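Local structure of 4-aminobutyrate transaminase (Acinetobacter baumannii, 6WOP) at residues G21-W26 and Y373-G378; E117-I122 and L264-K269; L206-G211 and V242-A247; E317-C322 and P396-A401; E365-V370 and L381-K386. The protein probably catalyses the pyridoxal 5'-phosphate-dependent transfer of the amino group of 4-aminobutyrate to 2-oxoglutarate, as a class-III aminotransferase. All coordinates share one frame; numbering follows the deposited sequence. Where two conformers were deposited one is given.

Contact 1 (G21-W26 and Y373-G378); sequences GVMCQW and YAMENG
A Met-aromatic contact of the edge type, M375 against W26, joins the last turn of helix 364-376 to the loop that runs into strand 28-32. M375 SD lies nearly in the indole plane, 87° off the normal of the five-membered ring, and faces the N-H rather than the pi cloud. The W26 NE1 to M375 SD distance is 3.4 Å and the N-H points almost straight at the sulfur, at 175°, a weak hydrogen bond. M375 gets there by leaving the helix with CG anti to its backbone N and then folding twice, at chi2 and chi3, which sets SD at the N-H edge of the indole and CE beside C24. That methyl CE is 3.9 Å from C24 SG and, more loosely, 4.5 Å from M23 SD. C24 also reaches the indole from above: its CB stands 3.7 Å over the plane, toward the rim. Outside the two segments F44 stacks on W26, and the second subunit hydrogen-bonds to the backbone of M23 and C24 and packs T82 against C24 and W26.

Just beyond M375 the helix stops in a Schellman motif with G378 at C-prime, and N377 ND2 adds a 2.9 Å bond to Y373 O. The chemistry is that of a soft, polarisable cluster of sulfurs: the buried indole N-H finds a thioether acceptor instead of an oxygen, and a loop that meets the subunit interface is held to the helix by weak forces.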
# COMPACT_ATOMS: atom_id res chain seq x y z
N GLY A 21 10.97 26.04 -3.28
CA GLY A 21 10.85 27.07 -4.31
C GLY A 21 10.45 28.41 -3.67
O GLY A 21 9.48 28.49 -2.90
N VAL A 22 11.21 29.45 -3.96
CA VAL A 22 10.95 30.74 -3.32
C VAL A 22 10.52 31.73 -4.40
O VAL A 22 11.23 31.87 -5.41
CB VAL A 22 12.17 31.24 -2.52
CG1 VAL A 22 11.92 32.61 -2.11
CG2 VAL A 22 12.37 30.35 -1.26
N MET A 23 9.37 32.37 -4.23
CA MET A 23 8.85 33.19 -5.31
C MET A 23 9.51 34.57 -5.37
O MET A 23 9.93 34.99 -6.45
CB MET A 23 7.33 33.34 -5.24
CG MET A 23 6.70 34.10 -6.49
SD MET A 23 5.32 35.16 -6.02
CE MET A 23 4.49 33.94 -5.08
N CYS A 24 9.54 35.31 -4.27
CA CYS A 24 10.05 36.69 -4.36
C CYS A 24 11.58 36.68 -4.34
O CYS A 24 12.20 35.93 -3.58
CB CYS A 24 9.53 37.55 -3.20
SG CYS A 24 7.87 38.14 -3.39
N GLN A 25 12.17 37.57 -5.14
CA GLN A 25 13.63 37.68 -5.18
C GLN A 25 14.16 38.58 -4.05
O GLN A 25 15.37 38.58 -3.74
CB GLN A 25 14.06 38.24 -6.54
CG GLN A 25 13.67 37.34 -7.68
CD GLN A 25 14.09 35.90 -7.36
OE1 GLN A 25 13.25 35.03 -7.11
NE2 GLN A 25 15.41 35.68 -7.29
N TRP A 26 13.26 39.34 -3.44
CA TRP A 26 13.59 40.26 -2.38
C TRP A 26 13.18 39.63 -1.06
O TRP A 26 12.46 38.63 -1.02
CB TRP A 26 12.87 41.58 -2.63
CG TRP A 26 11.41 41.45 -2.83
CD1 TRP A 26 10.73 41.27 -4.01
CD2 TRP A 26 10.41 41.53 -1.80
NE1 TRP A 26 9.37 41.27 -3.79
CE2 TRP A 26 9.15 41.40 -2.43
CE3 TRP A 26 10.46 41.74 -0.42
CZ2 TRP A 26 7.95 41.45 -1.72
CZ3 TRP A 26 9.26 41.78 0.30
CH2 TRP A 26 8.02 41.63 -0.36
N TYR A 373 4.52 42.76 -13.54
CA TYR A 373 4.28 44.20 -13.54
C TYR A 373 3.90 44.66 -12.14
O TYR A 373 4.37 45.71 -11.67
CB TYR A 373 3.16 44.57 -14.48
CG TYR A 373 2.87 46.04 -14.42
CD1 TYR A 373 1.96 46.55 -13.50
CD2 TYR A 373 3.50 46.93 -15.28
CE1 TYR A 373 1.70 47.89 -13.43
CE2 TYR A 373 3.25 48.26 -15.20
CZ TYR A 373 2.33 48.73 -14.29
OH TYR A 373 2.06 50.06 -14.22
N ALA A 374 3.00 43.92 -11.49
CA ALA A 374 2.56 44.30 -10.16
C ALA A 374 3.73 44.32 -9.21
O ALA A 374 3.91 45.29 -8.45
CB ALA A 374 1.47 43.36 -9.67
N MET A 375 4.56 43.28 -9.25
CA MET A 375 5.72 43.22 -8.38
C MET A 375 6.63 44.43 -8.60
O MET A 375 7.10 45.03 -7.63
CB MET A 375 6.51 41.94 -8.58
CG MET A 375 7.59 41.79 -7.51
SD MET A 375 6.80 41.10 -6.06
CE MET A 375 6.53 39.41 -6.79
N GLU A 376 6.86 44.82 -9.86
CA GLU A 376 7.74 45.99 -10.05
C GLU A 376 7.05 47.28 -9.67
O GLU A 376 7.73 48.28 -9.44
CB GLU A 376 8.28 46.09 -11.50
CG GLU A 376 8.64 44.74 -12.12
CD GLU A 376 8.38 44.58 -13.64
OE1 GLU A 376 8.10 43.46 -14.12
OE2 GLU A 376 8.52 45.60 -14.38
N ASN A 377 5.73 47.30 -9.49
CA ASN A 377 5.08 48.53 -9.04
C ASN A 377 4.48 48.43 -7.64
O ASN A 377 3.56 49.18 -7.29
CB ASN A 377 4.03 48.99 -10.05
CG ASN A 377 4.65 49.44 -11.34
OD1 ASN A 377 5.09 50.57 -11.46
ND2 ASN A 377 4.76 48.55 -12.29
N GLY A 378 5.05 47.56 -6.79
CA GLY A 378 4.73 47.56 -5.37
C GLY A 378 3.46 46.82 -4.99
O GLY A 378 2.77 47.22 -4.02

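Contact 2 (E117-I122 and L264-K269); sequences ENAVKI and LITMAK
A119 and T266 touch methyl to methyl where helix 112-127 lies on strand 264-267, A119 CB being 3.7 Å from T266 CG2. Next to them L264 reaches across with both branches. Its CD1 rests 3.7 Å from the carbonyl oxygen A119 O, and the two branch methyls straddle a single methyl of I122, with CD1 and CD2 each 4.1 Å from I122 CG2. In I122, CG2, anti to the backbone N, is the branch that meets the two leucine methyls.

One shell out, T266 is fixed by its polar end. The hydroxyl sits between the backbone N and the carbonyl carbon (chi1 57°), where OG1 bonds to D240 OD1, and the same torsion sends CG2 to the helix. V286 and M287 of helix 284-287 pack on both I122 and L264 and close that end. The helix runs nearly antiparallel to the strand, at 160°, with the segment axes 8.9 Å apart, a close fit for which small A119 is the nearest point. On another side of the helix E117 and K121 bond to F144 N and R142 O of the second subunit.

This is helix-on-sheet packing in the large domain of the aminotransferase fold. No hydrogen bond crosses the contact, and it rests on van der Waals contact of methyl groups, one of them set against a carbonyl oxygen of the helix, while the threonine's polar atom is satisfied within the sheet.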
# COMPACT_ATOMS: atom_id res chain seq x y z
N GLU A 117 -4.80 15.42 8.15
CA GLU A 117 -4.38 14.04 8.43
C GLU A 117 -5.11 13.50 9.66
O GLU A 117 -5.53 12.33 9.68
CB GLU A 117 -2.87 13.99 8.60
CG GLU A 117 -2.30 12.60 8.38
CD GLU A 117 -0.95 12.58 7.62
OE1 GLU A 117 -0.38 13.65 7.28
OE2 GLU A 117 -0.40 11.46 7.39
N ASN A 118 -5.30 14.35 10.69
CA ASN A 118 -6.08 13.91 11.84
C ASN A 118 -7.56 13.79 11.53
O ASN A 118 -8.21 12.92 12.09
CB ASN A 118 -5.83 14.84 13.03
CG ASN A 118 -4.54 14.50 13.73
OD1 ASN A 118 -4.51 13.54 14.45
ND2 ASN A 118 -3.45 15.27 13.50
N ALA A 119 -8.10 14.58 10.63
CA ALA A 119 -9.50 14.32 10.28
C ALA A 119 -9.65 12.96 9.61
O ALA A 119 -10.64 12.23 9.83
CB ALA A 119 -10.00 15.44 9.37
N VAL A 120 -8.64 12.57 8.82
CA VAL A 120 -8.66 11.24 8.18
C VAL A 120 -8.48 10.13 9.23
O VAL A 120 -9.16 9.08 9.17
CB VAL A 120 -7.56 11.17 7.09
CG1 VAL A 120 -7.28 9.68 6.67
CG2 VAL A 120 -7.99 12.03 5.85
N LYS A 121 -7.52 10.30 10.16
CA LYS A 121 -7.37 9.36 11.27
C LYS A 121 -8.68 9.17 12.03
O LYS A 121 -9.07 8.04 12.37
CB LYS A 121 -6.27 9.85 12.21
CG LYS A 121 -4.92 9.81 11.52
CD LYS A 121 -3.72 10.44 12.28
CE LYS A 121 -3.64 10.18 13.77
NZ LYS A 121 -2.47 11.04 14.28
N ILE A 122 -9.33 10.28 12.37
CA ILE A 122 -10.60 10.22 13.12
C ILE A 122 -11.68 9.50 12.31
O ILE A 122 -12.41 8.63 12.82
CB ILE A 122 -10.99 11.68 13.46
CG1 ILE A 122 -10.06 12.26 14.54
CG2 ILE A 122 -12.53 11.82 13.87
CD1 ILE A 122 -10.24 13.82 14.58
N LEU A 264 -16.97 16.64 9.77
CA LEU A 264 -15.68 17.13 10.24
C LEU A 264 -15.26 18.35 9.43
O LEU A 264 -15.48 18.40 8.20
CB LEU A 264 -14.58 16.06 10.11
CG LEU A 264 -14.85 14.78 10.89
CD1 LEU A 264 -14.01 13.58 10.43
CD2 LEU A 264 -14.46 15.08 12.40
N ILE A 265 -14.64 19.34 10.08
CA ILE A 265 -14.13 20.52 9.38
C ILE A 265 -12.68 20.75 9.79
O ILE A 265 -12.38 20.74 10.99
CB ILE A 265 -14.98 21.76 9.66
CG1 ILE A 265 -16.41 21.55 9.20
CG2 ILE A 265 -14.37 22.97 8.97
CD1 ILE A 265 -17.38 22.67 9.61
N THR A 266 -11.79 21.01 8.82
CA THR A 266 -10.42 21.29 9.21
C THR A 266 -10.16 22.79 9.11
O THR A 266 -10.76 23.48 8.28
CB THR A 266 -9.43 20.54 8.31
OG1 THR A 266 -9.65 20.87 6.94
CG2 THR A 266 -9.59 19.03 8.48
N MET A 267 -9.21 23.27 9.92
CA MET A 267 -8.89 24.70 10.02
C MET A 267 -7.40 24.87 10.17
O MET A 267 -6.75 24.07 10.84
CB MET A 267 -9.53 25.36 11.27
CG MET A 267 -11.02 25.13 11.39
SD MET A 267 -11.58 25.48 13.07
CE MET A 267 -11.10 23.99 13.99
N ALA A 268 -6.88 25.97 9.62
CA ALA A 268 -5.51 26.38 9.94
C ALA A 268 -5.32 27.80 9.42
O ALA A 268 -6.28 28.57 9.41
CB ALA A 268 -4.48 25.43 9.33
N LYS A 269 -4.10 28.12 8.96
CA LYS A 269 -3.78 29.39 8.32
C LYS A 269 -4.35 30.56 9.13
O LYS A 269 -3.79 30.90 10.17
CB LYS A 269 -4.27 29.38 6.86
CG LYS A 269 -3.37 28.46 5.94
CD LYS A 269 -3.79 28.57 4.50
CE LYS A 269 -2.93 27.69 3.57
NZ LYS A 269 -2.00 28.50 2.85

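Contact 3 (L206-G211 and V242-A247); sequences LEPVQG and VQSGFA
The amide of Q243 lies flat against G211: G211 CA stands above the amide plane, and Q243 CD, OE1 and NE2 are all about 3.9 Å from G211 CA. The glutamine chain is stretched out beyond CG, which is anti to the backbone N (chi1 -163°), and this carries the amide over to the glycine. Its rotation is fixed from outside the segments, for NE2 bonds to E212 OE2, and OE1 receives a weak bond from R392 NH1. The approach of S244 is looser: its OG, held by E241 OE1, is 4.4 Å from P208 CD.

Within 206-211 a side chain clips the loop to itself: G211 N donates to E207 OE2 at 2.8 Å, with the N-H arriving from above the carboxylate plane, 46° out of it. The other oxygen, E207 OE1, takes the N-H of F139. M356 of strand 356-361 packs on V209, Q243 and S244, so it touches both segments.

The segments lie at and just beyond the ends of strands 201-206 and 236-240, parallel neighbours in the seven-stranded sheet, and the cofactor pocket of such aminotransferases usually opens near these strand ends. No hydrogen bond crosses between the segments. Polar groups are laid beside carbon here, and the buried amide and carboxylate are satisfied by partners around them; the acid at NE2 and the arginine at OE1 would probably polarise the amide in the same sense.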
# COMPACT_ATOMS: atom_id res chain seq x y z
N LEU A 206 -13.29 17.36 0.73
CA LEU A 206 -13.23 18.37 -0.32
C LEU A 206 -13.12 19.76 0.29
O LEU A 206 -13.66 20.04 1.36
CB LEU A 206 -14.45 18.32 -1.23
CG LEU A 206 -15.68 19.05 -0.74
CD1 LEU A 206 -16.65 19.14 -1.89
CD2 LEU A 206 -16.27 18.29 0.38
N GLU A 207 -12.49 20.63 -0.46
CA GLU A 207 -12.49 22.06 -0.13
C GLU A 207 -13.79 22.67 -0.63
O GLU A 207 -14.07 22.58 -1.84
CB GLU A 207 -11.30 22.72 -0.81
CG GLU A 207 -9.93 22.26 -0.31
CD GLU A 207 -8.86 22.52 -1.35
OE1 GLU A 207 -8.61 21.59 -2.19
OE2 GLU A 207 -8.31 23.66 -1.33
N PRO A 208 -14.61 23.30 0.24
CA PRO A 208 -15.78 24.04 -0.28
C PRO A 208 -15.39 25.10 -1.30
O PRO A 208 -16.21 25.43 -2.16
CB PRO A 208 -16.42 24.70 0.96
CG PRO A 208 -15.75 24.14 2.16
CD PRO A 208 -14.44 23.42 1.71
N VAL A 209 -14.19 25.66 -1.23
CA VAL A 209 -13.65 26.50 -2.30
C VAL A 209 -12.23 25.99 -2.57
O VAL A 209 -11.34 26.20 -1.74
CB VAL A 209 -13.61 28.01 -1.92
CG1 VAL A 209 -13.20 28.77 -3.14
CG2 VAL A 209 -14.99 28.56 -1.40
N GLN A 210 -11.99 25.31 -3.69
CA GLN A 210 -10.63 24.78 -3.86
C GLN A 210 -9.65 25.94 -3.90
O GLN A 210 -9.91 26.94 -4.54
CB GLN A 210 -10.47 23.99 -5.15
CG GLN A 210 -11.25 22.73 -5.15
CD GLN A 210 -10.88 21.87 -6.34
OE1 GLN A 210 -10.88 22.35 -7.54
NE2 GLN A 210 -10.62 20.59 -6.07
N GLY A 211 -8.52 25.78 -3.21
CA GLY A 211 -7.59 26.89 -2.98
C GLY A 211 -6.51 26.93 -4.06
O GLY A 211 -6.65 27.61 -5.08
N VAL A 242 -8.92 24.78 5.50
CA VAL A 242 -7.63 25.36 5.87
C VAL A 242 -7.42 26.71 5.19
O VAL A 242 -7.00 27.68 5.83
CB VAL A 242 -6.51 24.36 5.52
CG1 VAL A 242 -5.20 25.11 5.51
CG2 VAL A 242 -6.52 23.24 6.52
N GLN A 243 -7.79 26.82 3.90
CA GLN A 243 -7.66 28.10 3.17
C GLN A 243 -8.92 28.96 3.16
O GLN A 243 -8.82 30.20 3.17
CB GLN A 243 -7.21 27.84 1.72
CG GLN A 243 -6.65 29.10 1.01
CD GLN A 243 -5.71 28.83 -0.16
OE1 GLN A 243 -5.64 29.65 -1.09
NE2 GLN A 243 -4.98 27.70 -0.13
N SER A 244 -10.12 28.38 3.18
CA SER A 244 -11.41 29.09 3.07
C SER A 244 -11.92 29.68 4.38
O SER A 244 -12.92 30.40 4.35
CB SER A 244 -12.48 28.12 2.56
OG SER A 244 -12.51 26.97 3.39
N GLY A 245 -11.36 29.27 5.52
CA GLY A 245 -11.91 29.56 6.84
C GLY A 245 -11.57 30.95 7.34
O GLY A 245 -10.85 31.72 6.70
N PHE A 246 -12.14 31.27 8.51
CA PHE A 246 -11.89 32.53 9.23
C PHE A 246 -12.09 33.76 8.34
O PHE A 246 -11.20 34.61 8.18
CB PHE A 246 -10.50 32.45 9.88
CG PHE A 246 -10.54 31.43 10.91
CD1 PHE A 246 -11.10 31.75 12.11
CD2 PHE A 246 -10.30 30.12 10.59
CE1 PHE A 246 -11.32 30.82 13.07
CE2 PHE A 246 -10.53 29.14 11.53
CZ PHE A 246 -11.01 29.50 12.79
N ALA A 247 -13.33 33.83 7.82
CA ALA A 247 -14.01 35.02 7.27
C ALA A 247 -13.64 35.28 5.81
O ALA A 247 -14.22 36.21 5.20
CB ALA A 247 -13.75 36.28 8.09

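Contact 4 (E317-C322 and P396-A401); sequences EEENLC and PLTIPA
The carboxylate of E319, just past the end of helix 303-318, sets OE1 4.0 Å from the methyl T398 CG2; it meets carbon here, while its other oxygen, OE2, bonds to H60 NE2. The other flat groups that touch across the contact are two peptide carbonyls, and they are met by leucine methyls in a reciprocal way. L397 CD1 lies 3.7 Å from L321 O, and L321 CD2 lies 3.9 Å from L397 O, each leucine setting a methyl against the other's carbonyl oxygen.

Both L321 methyls also flank the threonine: T398 CG2 sits 3.8 Å from L321 CD1 and 4.0 Å from L321 CD2, so one methyl fills the notch between two. T398 presents that methyl because its hydroxyl takes the place between backbone N and carbonyl carbon (chi1 54°), from which OG1 bonds to N33 OD1. L397 reaches the base of L321 as well, its CD1 being 4.2 Å from L321 CB.

The loop is a type I turn from P396 to I399, closed by I399 N to P396 O at 3.1 Å. It leads from strand 390-393 to helix 401-416 and docks on the break where helix 303-318 gives way to helix 321-342. R324, one turn into that second helix, adds its NH1 to I399 O and, weakly, to L397 O.

Across the contact itself there is no hydrogen bond. Its chemistry is methyl against methyl and methyl against carbonyl, with the polar ends of E319 and T398 drawn off to H60 and N33, so both side chains are positioned from outside.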
# COMPACT_ATOMS: atom_id res chain seq x y z
N GLU A 317 -15.03 39.38 14.64
CA GLU A 317 -16.39 39.74 15.04
C GLU A 317 -16.49 41.19 15.47
O GLU A 317 -17.50 41.86 15.18
CB GLU A 317 -16.85 38.80 16.14
CG GLU A 317 -16.81 37.33 15.58
CD GLU A 317 -17.37 36.28 16.54
OE1 GLU A 317 -17.47 36.59 17.75
OE2 GLU A 317 -17.72 35.15 16.08
N GLU A 318 -15.44 41.71 16.11
CA GLU A 318 -15.45 43.10 16.54
C GLU A 318 -15.30 44.05 15.37
O GLU A 318 -15.87 45.15 15.38
CB GLU A 318 -14.34 43.35 17.58
CG GLU A 318 -14.13 44.82 17.93
CD GLU A 318 -15.30 45.46 18.62
OE1 GLU A 318 -15.41 46.71 18.59
OE2 GLU A 318 -16.13 44.72 19.21
N GLU A 319 -14.52 43.68 14.36
CA GLU A 319 -14.24 44.53 13.22
C GLU A 319 -15.10 44.18 12.03
O GLU A 319 -14.91 44.76 10.96
CB GLU A 319 -12.74 44.44 12.89
CG GLU A 319 -11.95 44.86 14.15
CD GLU A 319 -10.42 44.76 14.03
OE1 GLU A 319 -9.92 44.63 12.91
OE2 GLU A 319 -9.74 44.90 15.08
N ASN A 320 -16.06 43.26 12.18
CA ASN A 320 -17.01 42.93 11.11
C ASN A 320 -16.27 42.53 9.84
O ASN A 320 -16.55 43.04 8.75
CB ASN A 320 -17.94 44.11 10.81
CG ASN A 320 -18.78 44.50 11.98
OD1 ASN A 320 -19.45 43.67 12.58
ND2 ASN A 320 -18.76 45.78 12.32
N LEU A 321 -15.31 41.64 9.98
CA LEU A 321 -14.49 41.29 8.84
C LEU A 321 -15.19 40.35 7.85
O LEU A 321 -14.79 40.34 6.68
CB LEU A 321 -13.17 40.65 9.29
CG LEU A 321 -12.24 41.60 10.04
CD1 LEU A 321 -10.88 40.90 10.31
CD2 LEU A 321 -12.03 42.98 9.38
N CYS A 322 -16.21 39.58 8.26
CA CYS A 322 -17.05 38.91 7.26
C CYS A 322 -17.69 39.94 6.32
O CYS A 322 -17.63 39.80 5.09
CB CYS A 322 -18.13 38.05 7.93
SG CYS A 322 -17.49 36.36 8.35
N PRO A 396 -5.22 40.89 3.17
CA PRO A 396 -5.85 40.94 4.49
C PRO A 396 -7.21 41.58 4.42
O PRO A 396 -7.39 42.56 3.68
CB PRO A 396 -4.86 41.81 5.32
CG PRO A 396 -3.49 41.39 4.75
CD PRO A 396 -3.80 41.29 3.21
N LEU A 397 -8.19 41.04 5.19
CA LEU A 397 -9.53 41.62 5.23
C LEU A 397 -9.54 42.97 5.96
O LEU A 397 -10.54 43.73 5.86
CB LEU A 397 -10.48 40.68 5.96
CG LEU A 397 -10.60 39.28 5.34
CD1 LEU A 397 -11.65 38.42 6.10
CD2 LEU A 397 -10.99 39.42 3.85
N THR A 398 -8.45 43.26 6.63
CA THR A 398 -8.23 44.53 7.33
C THR A 398 -7.55 45.59 6.44
O THR A 398 -7.21 46.68 6.95
CB THR A 398 -7.34 44.24 8.55
OG1 THR A 398 -6.15 43.55 8.12
CG2 THR A 398 -8.05 43.34 9.59
N ILE A 399 -7.30 45.30 5.17
CA ILE A 399 -6.54 46.25 4.33
C ILE A 399 -7.27 47.60 4.28
O ILE A 399 -8.51 47.65 4.14
CB ILE A 399 -6.31 45.65 2.91
CG1 ILE A 399 -5.44 46.61 2.09
CG2 ILE A 399 -7.63 45.40 2.15
CD1 ILE A 399 -4.94 45.98 0.79
N PRO A 400 -6.60 48.74 4.46
CA PRO A 400 -7.30 50.02 4.35
C PRO A 400 -7.91 50.17 2.98
O PRO A 400 -7.27 49.84 1.99
CB PRO A 400 -6.19 51.04 4.58
CG PRO A 400 -5.14 50.28 5.47
CD PRO A 400 -5.17 48.90 4.78
N ALA A 401 -9.12 50.74 2.90
CA ALA A 401 -9.85 50.80 1.62
C ALA A 401 -9.03 51.57 0.57
O ALA A 401 -9.01 51.21 -0.61
CB ALA A 401 -11.22 51.44 1.86

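Contact 5 (E365-V370 and L381-K386); sequences EQAKVV and LLTCGK
V370 turns CG1 anti to its backbone N (chi1 168°), which carries that methyl to L381, with V370 CG1 4.1 Å from L381 CD1. The methyl T383 CG2 meets A367 CB, 4.2 Å away, a loose touch of small groups. K368 starts away from the strand, but bends at chi2 and chi3 bring its end back at about a right angle to T383. There K368 NZ stands 4.2 Å from T383 OG1, too far for a bond, and its hydrogen-bond partner is Q371 OE1. The same Q371 gives NE2 to L381 O, so one helix glutamine holds the lysine's end with OE1 and binds the strand backbone with NE2.

The helix 364-376 and strand 379-384 form the second half of a beta-alpha-beta crossover that leaves strand 356-361 and returns parallel to it, with strand 390-393 lying between. I391 of that middle strand packs on V370 and F393 on L381, while L411 of helix 401-416 touches both V370 and L381, and F415 also covers V370.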
# COMPACT_ATOMS: atom_id res chain seq x y z
N GLU A 365 1.63 32.64 -19.29
CA GLU A 365 2.47 33.76 -19.68
C GLU A 365 1.74 35.07 -19.42
O GLU A 365 2.34 36.05 -18.95
CB GLU A 365 2.88 33.65 -21.14
CG GLU A 365 3.85 32.51 -21.46
CD GLU A 365 3.28 31.08 -21.25
OE1 GLU A 365 2.05 30.84 -21.40
OE2 GLU A 365 4.09 30.18 -20.95
N GLN A 366 0.43 35.10 -19.70
CA GLN A 366 -0.36 36.30 -19.40
C GLN A 366 -0.39 36.57 -17.90
O GLN A 366 -0.21 37.72 -17.45
CB GLN A 366 -1.78 36.15 -19.93
CG GLN A 366 -1.89 36.36 -21.45
CD GLN A 366 -3.30 36.13 -21.94
OE1 GLN A 366 -4.08 35.40 -21.31
NE2 GLN A 366 -3.64 36.76 -23.06
N ALA A 367 -0.64 35.53 -17.11
CA ALA A 367 -0.68 35.71 -15.65
C ALA A 367 0.65 36.22 -15.11
O ALA A 367 0.69 37.07 -14.21
CB ALA A 367 -1.10 34.40 -15.00
N LYS A 368 1.77 35.72 -15.66
CA LYS A 368 3.08 36.15 -15.19
C LYS A 368 3.37 37.59 -15.60
O LYS A 368 4.03 38.33 -14.86
CB LYS A 368 4.19 35.24 -15.72
CG LYS A 368 4.24 33.86 -15.15
CD LYS A 368 3.97 33.89 -13.70
CE LYS A 368 5.17 33.34 -12.92
NZ LYS A 368 4.87 32.90 -11.50
N VAL A 369 2.88 38.03 -16.76
CA VAL A 369 3.13 39.42 -17.16
C VAL A 369 2.49 40.37 -16.14
O VAL A 369 3.12 41.32 -15.69
CB VAL A 369 2.63 39.67 -18.60
CG1 VAL A 369 2.50 41.17 -18.87
CG2 VAL A 369 3.58 39.01 -19.64
N VAL A 370 1.26 40.09 -15.74
CA VAL A 370 0.55 40.93 -14.78
C VAL A 370 1.22 40.84 -13.41
O VAL A 370 1.46 41.86 -12.74
CB VAL A 370 -0.94 40.50 -14.71
CG1 VAL A 370 -1.68 41.16 -13.50
CG2 VAL A 370 -1.65 40.77 -16.06
N LEU A 381 1.33 39.71 -5.81
CA LEU A 381 0.24 38.88 -6.33
C LEU A 381 0.64 37.42 -6.39
O LEU A 381 1.78 37.11 -6.77
CB LEU A 381 -0.14 39.30 -7.79
CG LEU A 381 -0.79 40.69 -7.98
CD1 LEU A 381 -1.08 41.03 -9.49
CD2 LEU A 381 -2.05 40.70 -7.12
N LEU A 382 -0.30 36.52 -6.07
CA LEU A 382 -0.10 35.08 -6.22
C LEU A 382 -0.84 34.49 -7.42
O LEU A 382 -1.97 34.90 -7.72
CB LEU A 382 -0.56 34.34 -4.98
CG LEU A 382 0.02 34.79 -3.63
CD1 LEU A 382 -0.75 34.05 -2.56
CD2 LEU A 382 1.52 34.49 -3.57
N THR A 383 -0.25 33.45 -8.02
CA THR A 383 -0.95 32.65 -9.04
C THR A 383 -1.33 31.26 -8.50
O THR A 383 -0.97 30.86 -7.39
CB THR A 383 -0.11 32.49 -10.31
OG1 THR A 383 1.13 31.84 -10.00
CG2 THR A 383 0.12 33.87 -10.99
N CYS A 384 -2.10 30.53 -9.28
CA CYS A 384 -2.62 29.25 -8.84
C CYS A 384 -3.03 28.51 -10.09
O CYS A 384 -2.71 28.95 -11.21
CB CYS A 384 -3.83 29.40 -7.92
SG CYS A 384 -5.04 30.70 -8.40
N GLY A 385 -3.60 27.33 -9.86
CA GLY A 385 -4.32 26.66 -10.92
C GLY A 385 -3.47 25.60 -11.57
O GLY A 385 -2.23 25.69 -11.60
N LYS A 386 -4.15 24.56 -12.09
CA LYS A 386 -3.46 23.46 -12.73
C LYS A 386 -2.47 23.98 -13.77
O LYS A 386 -1.40 23.41 -13.95
CB LYS A 386 -4.49 22.52 -13.39
CG LYS A 386 -3.87 21.30 -14.14
CD LYS A 386 -4.98 20.45 -14.72
CE LYS A 386 -4.43 19.27 -15.47
NZ LYS A 386 -5.53 18.34 -15.82

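How the contacts relate
Contacts 1, 4 and 5 cluster round the smaller-domain sheet that holds strands 28-32, 379-384 and 390-393, whereas contact 2 lies on the other seven-stranded sheet and contact 3 at the ends of two of its strands. Contacts 1 and 5 share helix 364-376 and touch, M23 and A374 packing on L382 and L381, with centres about 12 Å apart. Contacts 2 and 3, centres also about 12 Å apart, meet through V242 and F246 against 266-269. A247 packs on L397 and C322, linking the two groups. Along the chain, contact 3 falls between the segments of contact 2, and contact 1 alternates with contacts 4 and 5, tying residues 21-26 to helix 364-376 across 346 residues. The centres of contacts 1 and 2 are about 33 Å apart, yet both adjoin the second subunit.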